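Local coordinates for amine oxidase domain-containing protein (Pyrococcus furiosus, PDB 3NRN) that binds adenosine monophosphate in a Rossmann-type nucleotide site and is probably an oxidoreductase of the flavin-containing amine oxidase family, at residues V4-G9 / S237-R242; G12-A17 / D193-I198; L29-M34 / R209-E214. All coordinates share one frame; numbering follows the deposited sequence.

Contact 1. Residues V4-G9 / S237-R242; sequences VVVGAG and SNVGVR. With AMP (adenosine monophosphate), chain B.
Val6 and Ser237 pair as neighbours on two parallel strands, with their CA atoms 4.8 Å apart. The strands are 2-6 and 234-237 of the parallel Rossmann-type sheet, and the contact lies at their C-terminal ends, where AMP binds. One backbone bond joins the segments. Asn238 N donates to Val6 O over 2.9 Å at an N-H...O angle of 162°.

The tight part lies just beyond the strands. Gly7 and Gly9 belong to a sequence that fits the GxGxxG pattern, and Gly9 is the N-cap of helix 10-21. Gly7 has a positive phi of 103°, and its CA comes within 3.2 Å of the ribose oxygen O4' of AMP. Both features suit a residue with no side chain. The CB of Asn238 points toward the glycine turn and packs on the carbonyl oxygens of Val6 and Gly7. Val239 belongs to this packed part too, with its CG2 3.4 Å from Val6 O.

The loose side begins after Val239. From Gly240 to Arg242 nothing touches segment 4-9, and the chain enters helix 241-248 at the N-cap Gly240. Ser237 OG is hydrogen-bonded to Thr244 OG1 of that helix. It also takes a long, weak bond from Val239 N.

Val6 and Val239 present methyl groups to the adenine. Val6 CG1 meets Val239 CG2 at 3.8 Å, and Val239 CG1, anti to its backbone N, sits 3.7 Å from AMP N7.

Contact 2. Residues G12-A17 / D193-I198; sequences GLLAGA and DELERI
Leu195 pushes its two methyl groups against Leu13, Leu14 and Ala17. This is helix-helix packing in the Rossmann-type nucleotide-binding domain. Helix 10-21 directly follows the glycine-rich turn, and helix 188-200 lies against it. The short axes run in roughly the same N-to-C direction, 33° apart, and approach to 9.0 Å.

The contacts between the helices are apolar, and all five residues that make them are buried. Leu195 has the largest area buried by the other helix. Its CB points toward helix 10-21, and with CG anti to the carbonyl carbon (chi1 -64°) the branch sets CD1 on Leu13 and Leu14 and CD2 on Leu14 and Ala17. CD1 reaches the CB of Leu13 at 3.7 Å and the CD2 of Leu14 at 3.8 Å. CD2 of Leu195 meets Ala17 CB at 4.0 Å. Leu14 takes part although its CB starts away from the partner helix: the branch swings back, and its CD2 lies near both methyls of Leu195. One turn after Leu13, Ala17 turns its methyl toward helix 188-200, where Leu195 and Ile198 both reach it. Here the backbones come nearest, with the CA atoms of Ala17 and Ile198 5.9 Å apart. Leu72 of helix 64-72 touches both Ala17 and Leu195, so a third helix closes over this core.

The polar interactions lie away from the seam. Within helix 188-200 Arg197 makes a salt bridge to Glu194, side-on, with NE on one carboxylate oxygen and NH2 on the other. Beyond that helix, Lys75 N bonds to Glu194 OE1 and Glu201 pairs with Arg197 NH1. Both carboxylate oxygens sit in the guanidinium plane, yet the nitrogens meet them from above the carboxylate plane, with Arg197 NH2 2.8 Å from Glu194 OE1.

Contact 3. Residues L29-M34 / R209-E214; sequences LEKSAM and RKEVVE. With AMP (adenosine monophosphate), chain B.
Arg209 and Lys210 give two successive backbone N-H groups to segment 29-34, and Arg209 does so with a positive phi (62°). Arg209 N donates to Ser32 O over 2.8 Å, and its CA-H approaches Lys31 O. The second bond runs from Lys210 N to Glu30 O over 2.7 Å. The guanidinium of Arg209 lays one face over the methyl of Ala33. Ala33 CB stands 3.2 Å from the guanidinium plane, offset toward the rim.

On the inner side Leu29 and Val212 cross at about a right angle, with Leu29 CD1 3.8 Å from Val212 CG2. On the outer side Lys31 and Glu211 extend side by side in the same direction. Their chains touch carbon to carbon, from Lys31 CG to Glu211 CG at 3.9 Å. Lys31 CB also packs on the adenine.

AMP bridges the two segments. Glu30 CG is anti to the backbone N, and the chain bends at chi2 (52°) to bring the carboxylate to the ribose. OE1 accepts from O3' and OE2 from O2'. OE2 is gripped further by Ser32 N and Ser32 OG, which arrive from opposite faces of its plane. Ala8 N bonds to OE1, so the carboxylate is well fixed. Ser32 OG in turn accepts from Met34 N in an ST turn; residue 34 is selenomethionine.

Val212 reads the adenine edge with its backbone. Its N donates to AMP N1 over 3.1 Å, and its O accepts from AMP N6. An acidic residue after the second strand holding both ribose hydroxyls is the classic adenosine site of Rossmann-type dinucleotide-binding domains.

The three contacts cluster in one Rossmann-type domain, with centres about 10 to 16 Å apart. Strand 2-6 of contact 1 lies between strands 25-29 and 234-237 in the parallel sheet. It leads directly into helix 10-21 of contact 2. Strand 25-29 then ends at segment 29-34 of contact 3. Contacts 1 and 3 touch through probable backbone bonds of Leu29 with Val5 and with Gly7, and both line the AMP pocket. Contact 2 touches contact 1 but stays about 7 Å from contact 3 at the nearest atoms. Contacts 2 and 3 are nested within the chain loop closed by contact 1, and their segments alternate. Segments from the start and middle of the chain build the site together.

Contact 1. Residues V4-G9 / S237-R242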
loop_
_atom_site.group_PDB
_atom_site.type_symbol
_atom_site.label_atom_id
_atom_site.label_comp_id
_atom_site.label_asym_id
_atom_site.label_seq_id
_atom_site.Cartn_x
_atom_site.Cartn_y
_atom_site.Cartn_z
ATOM N N VAL A 4 2.717 -15.217 17.603
ATOM C CA VAL A 4 3.148 -13.917 18.097
ATOM C C VAL A 4 3.358 -13.004 16.892
ATOM O O VAL A 4 4.126 -13.324 15.986
ATOM C CB VAL A 4 4.491 -14.000 18.884
ATOM C CG1 VAL A 4 4.915 -12.603 19.316
ATOM C CG2 VAL A 4 4.338 -14.897 20.109
ATOM N N VAL A 5 2.677 -11.867 16.887
ATOM C CA VAL A 5 2.800 -10.907 15.798
ATOM C C VAL A 5 3.701 -9.757 16.229
ATOM O O VAL A 5 3.460 -9.124 17.258
ATOM C CB VAL A 5 1.419 -10.354 15.412
ATOM C CG1 VAL A 5 1.554 -9.335 14.288
ATOM C CG2 VAL A 5 0.512 -11.509 14.988
ATOM N N VAL A 6 4.749 -9.497 15.455
ATOM C CA VAL A 6 5.662 -8.414 15.780
ATOM C C VAL A 6 5.340 -7.196 14.936
ATOM O O VAL A 6 5.635 -7.160 13.744
ATOM C CB VAL A 6 7.146 -8.815 15.549
ATOM C CG1 VAL A 6 8.064 -7.640 15.854
ATOM C CG2 VAL A 6 7.505 -9.988 16.434
ATOM N N GLY A 7 4.736 -6.196 15.569
ATOM C CA GLY A 7 4.380 -4.977 14.863
ATOM C C GLY A 7 2.898 -4.962 14.561
ATOM O O GLY A 7 2.365 -5.928 14.006
ATOM N N ALA A 8 2.225 -3.878 14.929
ATOM C CA ALA A 8 0.789 -3.777 14.692
ATOM C C ALA A 8 0.432 -2.914 13.483
ATOM O O ALA A 8 -0.344 -1.957 13.582
ATOM C CB ALA A 8 0.093 -3.251 15.927
ATOM N N GLY A 9 1.013 -3.252 12.341
ATOM C CA GLY A 9 0.702 -2.523 11.128
ATOM C C GLY A 9 -0.438 -3.265 10.450
ATOM O O GLY A 9 -0.955 -4.248 10.995
ATOM N N SER A 237 6.169 -11.443 11.420
ATOM C CA SER A 237 6.822 -10.145 11.503
ATOM C C SER A 237 6.239 -9.143 10.512
ATOM O O SER A 237 6.160 -9.406 9.316
ATOM C CB SER A 237 8.327 -10.287 11.258
ATOM O OG SER A 237 8.978 -9.039 11.436
ATOM N N ASN A 238 5.829 -7.989 11.020
ATOM C CA ASN A 238 5.265 -6.938 10.181
ATOM C C ASN A 238 6.223 -5.748 10.225
ATOM O O ASN A 238 5.820 -4.603 10.022
ATOM C CB ASN A 238 3.882 -6.549 10.721
ATOM C CG ASN A 238 3.150 -5.551 9.837
ATOM O OD1 ASN A 238 3.298 -5.534 8.607
ATOM N ND2 ASN A 238 2.328 -4.736 10.461
ATOM N N VAL A 239 7.502 -6.040 10.465
ATOM C CA VAL A 239 8.530 -5.007 10.586
ATOM C C VAL A 239 9.534 -4.867 9.414
ATOM O O VAL A 239 10.504 -4.114 9.503
ATOM C CB VAL A 239 9.291 -5.209 11.937
ATOM C CG1 VAL A 239 10.364 -4.165 12.118
ATOM C CG2 VAL A 239 8.298 -5.112 13.094
ATOM N N GLY A 240 9.299 -5.564 8.309
ATOM C CA GLY A 240 10.215 -5.449 7.180
ATOM C C GLY A 240 11.363 -6.447 7.237
ATOM O O GLY A 240 11.851 -6.783 8.321
ATOM N N VAL A 241 11.805 -6.895 6.064
ATOM C CA VAL A 241 12.869 -7.887 5.936
ATOM C C VAL A 241 14.165 -7.584 6.673
ATOM O O VAL A 241 14.685 -8.438 7.397
ATOM C CB VAL A 241 13.207 -8.145 4.448
ATOM C CG1 VAL A 241 14.399 -9.076 4.345
ATOM C CG2 VAL A 241 12.011 -8.761 3.747
ATOM N N ARG A 242 14.681 -6.374 6.493
ATOM C CA ARG A 242 15.929 -5.976 7.130
ATOM C C ARG A 242 15.883 -6.025 8.651
ATOM O O ARG A 242 16.776 -6.581 9.281
ATOM C CB ARG A 242 16.329 -4.575 6.666
ATOM C CG ARG A 242 17.631 -4.076 7.272
ATOM C CD ARG A 242 18.191 -2.883 6.509
ATOM N NE ARG A 242 18.399 -3.190 5.096
ATOM C CZ ARG A 242 19.062 -2.409 4.247
ATOM N NH1 ARG A 242 19.590 -1.266 4.665
ATOM N NH2 ARG A 242 19.200 -2.769 2.979
HETATM P P AMP B . 3.896 -0.660 9.269
HETATM O O1P AMP B . 3.827 -2.114 8.850
HETATM O O2P AMP B . 5.266 -0.094 8.903
HETATM O O3P AMP B . 2.712 0.143 8.902
HETATM O "O5'" AMP B . 3.953 -0.867 10.854
HETATM C "C5'" AMP B . 4.849 -1.839 11.405
HETATM C "C4'" AMP B . 4.637 -1.679 12.904
HETATM O "O4'" AMP B . 5.702 -2.271 13.654
HETATM C "C3'" AMP B . 4.529 -0.238 13.376
HETATM O "O3'" AMP B . 3.272 -0.191 14.083
HETATM C "C2'" AMP B . 5.752 -0.085 14.304
HETATM O "O2'" AMP B . 5.596 0.812 15.421
HETATM C "C1'" AMP B . 5.903 -1.511 14.800
HETATM N N9 AMP B . 7.277 -1.910 15.166
HETATM C C8 AMP B . 8.433 -1.596 14.524
HETATM N N7 AMP B . 9.476 -2.229 15.124
HETATM C C5 AMP B . 8.972 -3.003 16.095
HETATM C C6 AMP B . 9.555 -3.909 17.094
HETATM N N6 AMP B . 10.905 -4.082 17.107
HETATM N N1 AMP B . 8.691 -4.521 17.940
HETATM C C2 AMP B . 7.328 -4.336 17.851
HETATM N N3 AMP B . 6.722 -3.473 16.995
HETATM C C4 AMP B . 7.513 -2.801 16.124
#

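Contact 2. Residues G12-A17 / D193-I198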
loop_
_atom_site.group_PDB
_atom_site.type_symbol
_atom_site.label_atom_id
_atom_site.label_comp_id
_atom_site.label_asym_id
_atom_site.label_seq_id
_atom_site.Cartn_x
_atom_site.Cartn_y
_atom_site.Cartn_z
ATOM N N GLY A 12 0.353 -7.023 9.942
ATOM C CA GLY A 12 0.331 -7.746 11.206
ATOM C C GLY A 12 -1.080 -7.938 11.752
ATOM O O GLY A 12 -1.438 -9.030 12.192
ATOM N N LEU A 13 -1.877 -6.870 11.734
ATOM C CA LEU A 13 -3.252 -6.923 12.233
ATOM C C LEU A 13 -4.154 -7.815 11.368
ATOM O O LEU A 13 -5.054 -8.474 11.886
ATOM C CB LEU A 13 -3.826 -5.505 12.332
ATOM C CG LEU A 13 -3.092 -4.628 13.362
ATOM C CD1 LEU A 13 -3.567 -3.181 13.263
ATOM C CD2 LEU A 13 -3.326 -5.193 14.763
ATOM N N LEU A 14 -3.909 -7.844 10.059
ATOM C CA LEU A 14 -4.701 -8.698 9.167
ATOM C C LEU A 14 -4.414 -10.161 9.514
ATOM O O LEU A 14 -5.331 -10.964 9.669
ATOM C CB LEU A 14 -4.343 -8.435 7.685
ATOM C CG LEU A 14 -4.874 -7.136 7.051
ATOM C CD1 LEU A 14 -4.209 -6.868 5.708
ATOM C CD2 LEU A 14 -6.394 -7.247 6.875
ATOM N N ALA A 15 -3.133 -10.500 9.640
ATOM C CA ALA A 15 -2.740 -11.864 9.969
ATOM C C ALA A 15 -3.258 -12.269 11.349
ATOM O O ALA A 15 -3.781 -13.371 11.523
ATOM C CB ALA A 15 -1.233 -11.991 9.920
ATOM N N GLY A 16 -3.107 -11.373 12.321
ATOM C CA GLY A 16 -3.562 -11.656 13.671
ATOM C C GLY A 16 -5.062 -11.885 13.724
ATOM O O GLY A 16 -5.553 -12.773 14.426
ATOM N N ALA A 17 -5.799 -11.079 12.978
ATOM C CA ALA A 17 -7.240 -11.203 12.945
ATOM C C ALA A 17 -7.653 -12.525 12.297
ATOM O O ALA A 17 -8.503 -13.241 12.824
ATOM C CB ALA A 17 -7.838 -10.037 12.181
ATOM N N ASP A 193 -9.526 -0.153 13.391
ATOM C CA ASP A 193 -10.454 -0.352 14.506
ATOM C C ASP A 193 -11.170 -1.696 14.403
ATOM O O ASP A 193 -11.372 -2.385 15.403
ATOM C CB ASP A 193 -11.481 0.787 14.568
ATOM C CG ASP A 193 -10.853 2.124 14.948
ATOM O OD1 ASP A 193 -9.845 2.132 15.688
ATOM O OD2 ASP A 193 -11.379 3.173 14.520
ATOM N N GLU A 194 -11.544 -2.078 13.189
ATOM C CA GLU A 194 -12.223 -3.353 12.990
ATOM C C GLU A 194 -11.306 -4.553 13.226
ATOM O O GLU A 194 -11.725 -5.544 13.823
ATOM C CB GLU A 194 -12.833 -3.410 11.585
ATOM C CG GLU A 194 -14.196 -2.739 11.498
ATOM C CD GLU A 194 -15.248 -3.467 12.336
ATOM O OE1 GLU A 194 -15.806 -4.478 11.857
ATOM O OE2 GLU A 194 -15.502 -3.037 13.478
ATOM N N LEU A 195 -10.058 -4.472 12.771
ATOM C CA LEU A 195 -9.130 -5.582 12.975
ATOM C C LEU A 195 -8.825 -5.749 14.463
ATOM O O LEU A 195 -8.691 -6.872 14.951
ATOM C CB LEU A 195 -7.830 -5.360 12.182
ATOM C CG LEU A 195 -7.983 -5.334 10.651
ATOM C CD1 LEU A 195 -6.641 -5.064 9.994
ATOM C CD2 LEU A 195 -8.564 -6.670 10.154
ATOM N N GLU A 196 -8.711 -4.629 15.174
ATOM C CA GLU A 196 -8.446 -4.655 16.612
ATOM C C GLU A 196 -9.618 -5.313 17.344
ATOM O O GLU A 196 -9.422 -6.123 18.257
ATOM C CB GLU A 196 -8.239 -3.227 17.148
ATOM C CG GLU A 196 -8.210 -3.133 18.676
ATOM C CD GLU A 196 -7.879 -1.733 19.181
ATOM O OE1 GLU A 196 -8.532 -0.764 18.751
ATOM O OE2 GLU A 196 -6.963 -1.600 20.016
ATOM N N ARG A 197 -10.835 -4.965 16.941
ATOM C CA ARG A 197 -12.025 -5.537 17.564
ATOM C C ARG A 197 -12.091 -7.042 17.327
ATOM O O ARG A 197 -12.415 -7.807 18.232
ATOM C CB ARG A 197 -13.294 -4.888 16.998
ATOM C CG ARG A 197 -14.588 -5.629 17.356
ATOM C CD ARG A 197 -15.796 -5.046 16.630
ATOM N NE ARG A 197 -15.815 -5.387 15.207
ATOM C CZ ARG A 197 -16.014 -6.614 14.731
ATOM N NH1 ARG A 197 -16.209 -7.628 15.562
ATOM N NH2 ARG A 197 -16.030 -6.832 13.422
ATOM N N ILE A 198 -11.785 -7.460 16.103
ATOM C CA ILE A 198 -11.842 -8.872 15.751
ATOM C C ILE A 198 -10.836 -9.704 16.532
ATOM O O ILE A 198 -11.127 -10.837 16.927
ATOM C CB ILE A 198 -11.615 -9.068 14.240
ATOM C CG1 ILE A 198 -12.778 -8.446 13.465
ATOM C CG2 ILE A 198 -11.471 -10.546 13.918
ATOM C CD1 ILE A 198 -12.523 -8.308 11.982
#

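Contact 3. Residues L29-M34 / R209-E214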
loop_
_atom_site.group_PDB
_atom_site.type_symbol
_atom_site.label_atom_id
_atom_site.label_comp_id
_atom_site.label_asym_id
_atom_site.label_seq_id
_atom_site.Cartn_x
_atom_site.Cartn_y
_atom_site.Cartn_z
ATOM N N LEU A 29 2.490 -7.636 19.428
ATOM C CA LEU A 29 3.420 -6.808 20.187
ATOM C C LEU A 29 3.710 -5.553 19.370
ATOM O O LEU A 29 4.233 -5.626 18.262
ATOM C CB LEU A 29 4.708 -7.591 20.467
ATOM C CG LEU A 29 4.511 -8.880 21.279
ATOM C CD1 LEU A 29 5.846 -9.579 21.492
ATOM C CD2 LEU A 29 3.879 -8.534 22.639
ATOM N N GLU A 30 3.353 -4.404 19.926
ATOM C CA GLU A 30 3.537 -3.127 19.258
ATOM C C GLU A 30 4.498 -2.241 20.040
ATOM O O GLU A 30 4.315 -2.010 21.236
ATOM C CB GLU A 30 2.173 -2.439 19.106
ATOM C CG GLU A 30 2.211 -0.994 18.638
ATOM C CD GLU A 30 3.026 -0.795 17.374
ATOM O OE1 GLU A 30 2.959 -1.640 16.456
ATOM O OE2 GLU A 30 3.732 0.229 17.293
ATOM N N LYS A 31 5.515 -1.742 19.348
ATOM C CA LYS A 31 6.527 -0.891 19.955
ATOM C C LYS A 31 6.007 0.463 20.427
ATOM O O LYS A 31 6.319 0.892 21.535
ATOM C CB LYS A 31 7.667 -0.687 18.962
ATOM C CG LYS A 31 8.762 0.245 19.406
ATOM C CD LYS A 31 9.747 0.447 18.254
ATOM C CE LYS A 31 10.830 1.446 18.604
ATOM N NZ LYS A 31 11.815 1.589 17.494
ATOM N N SER A 32 5.228 1.140 19.588
ATOM C CA SER A 32 4.690 2.446 19.947
ATOM C C SER A 32 3.489 2.311 20.887
ATOM O O SER A 32 3.131 1.205 21.308
ATOM C CB SER A 32 4.284 3.222 18.689
ATOM O OG SER A 32 3.046 2.762 18.187
ATOM N N ALA A 33 2.872 3.441 21.218
ATOM C CA ALA A 33 1.726 3.445 22.121
ATOM C C ALA A 33 0.407 3.287 21.376
ATOM O O ALA A 33 -0.645 3.165 22.000
ATOM C CB ALA A 33 1.714 4.732 22.936
HETATM N N MSE A 34 0.472 3.288 20.045
HETATM C CA MSE A 34 -0.722 3.151 19.221
HETATM C C MSE A 34 -0.512 2.142 18.092
HETATM O O MSE A 34 0.600 1.960 17.605
HETATM C CB MSE A 34 -1.120 4.510 18.626
HETATM C CG MSE A 34 -0.465 4.840 17.281
HETATM SE SE MSE A 34 -1.041 6.407 16.558
HETATM C CE MSE A 34 -2.744 5.987 16.104
ATOM N N ARG A 209 3.641 -0.529 23.506
ATOM C CA ARG A 209 4.857 -0.206 24.238
ATOM C C ARG A 209 5.662 -1.469 24.523
ATOM O O ARG A 209 6.308 -1.588 25.564
ATOM C CB ARG A 209 4.533 0.526 25.547
ATOM C CG ARG A 209 3.968 1.927 25.340
ATOM C CD ARG A 209 4.019 2.746 26.629
ATOM N NE ARG A 209 3.561 4.121 26.437
ATOM C CZ ARG A 209 2.288 4.478 26.292
ATOM N NH1 ARG A 209 1.328 3.564 26.324
ATOM N NH2 ARG A 209 1.973 5.754 26.105
ATOM N N LYS A 210 5.604 -2.418 23.592
ATOM C CA LYS A 210 6.353 -3.664 23.713
ATOM C C LYS A 210 7.277 -3.724 22.509
ATOM O O LYS A 210 6.853 -4.066 21.405
ATOM C CB LYS A 210 5.417 -4.874 23.709
ATOM C CG LYS A 210 4.514 -4.961 24.918
ATOM C CD LYS A 210 5.323 -5.103 26.195
ATOM C CE LYS A 210 4.441 -4.906 27.411
ATOM N NZ LYS A 210 5.244 -4.796 28.657
ATOM N N GLU A 211 8.539 -3.370 22.722
ATOM C CA GLU A 211 9.512 -3.373 21.645
ATOM C C GLU A 211 10.235 -4.702 21.600
ATOM O O GLU A 211 10.950 -5.053 22.536
ATOM C CB GLU A 211 10.535 -2.263 21.853
ATOM C CG GLU A 211 11.534 -2.145 20.722
ATOM C CD GLU A 211 12.689 -1.236 21.066
ATOM O OE1 GLU A 211 12.468 -0.266 21.818
ATOM O OE2 GLU A 211 13.813 -1.483 20.577
ATOM N N VAL A 212 10.052 -5.445 20.516
ATOM C CA VAL A 212 10.731 -6.725 20.387
ATOM C C VAL A 212 12.204 -6.484 20.074
ATOM O O VAL A 212 12.539 -5.658 19.226
ATOM C CB VAL A 212 10.101 -7.581 19.265
ATOM C CG1 VAL A 212 10.872 -8.897 19.112
ATOM C CG2 VAL A 212 8.653 -7.859 19.591
ATOM N N VAL A 213 13.089 -7.197 20.764
ATOM C CA VAL A 213 14.518 -7.039 20.527
ATOM C C VAL A 213 15.159 -8.338 20.066
ATOM O O VAL A 213 16.314 -8.364 19.657
ATOM C CB VAL A 213 15.253 -6.546 21.798
ATOM C CG1 VAL A 213 14.648 -5.231 22.264
ATOM C CG2 VAL A 213 15.168 -7.583 22.895
ATOM N N GLU A 214 14.395 -9.422 20.107
ATOM C CA GLU A 214 14.939 -10.703 19.706
ATOM C C GLU A 214 13.872 -11.728 19.389
ATOM O O GLU A 214 12.958 -11.950 20.183
ATOM C CB GLU A 214 15.825 -11.255 20.825
ATOM C CG GLU A 214 16.630 -12.492 20.445
ATOM C CD GLU A 214 17.274 -13.150 21.657
ATOM O OE1 GLU A 214 17.717 -12.414 22.568
ATOM O OE2 GLU A 214 17.345 -14.397 21.697
HETATM P P AMP B . 3.896 -0.660 9.269
HETATM O O1P AMP B . 3.827 -2.114 8.850
HETATM O O2P AMP B . 5.266 -0.094 8.903
HETATM O O3P AMP B . 2.712 0.143 8.902
HETATM O "O5'" AMP B . 3.953 -0.867 10.854
HETATM C "C5'" AMP B . 4.849 -1.839 11.405
HETATM C "C4'" AMP B . 4.637 -1.679 12.904
HETATM O "O4'" AMP B . 5.702 -2.271 13.654
HETATM C "C3'" AMP B . 4.529 -0.238 13.376
HETATM O "O3'" AMP B . 3.272 -0.191 14.083
HETATM C "C2'" AMP B . 5.752 -0.085 14.304
HETATM O "O2'" AMP B . 5.596 0.812 15.421
HETATM C "C1'" AMP B . 5.903 -1.511 14.800
HETATM N N9 AMP B . 7.277 -1.910 15.166
HETATM C C8 AMP B . 8.433 -1.596 14.524
HETATM N N7 AMP B . 9.476 -2.229 15.124
HETATM C C5 AMP B . 8.972 -3.003 16.095
HETATM C C6 AMP B . 9.555 -3.909 17.094
HETATM N N6 AMP B . 10.905 -4.082 17.107
HETATM N N1 AMP B . 8.691 -4.521 17.940
HETATM C C2 AMP B . 7.328 -4.336 17.851
HETATM N N3 AMP B . 6.722 -3.473 16.995
HETATM C C4 AMP B . 7.513 -2.801 16.124
#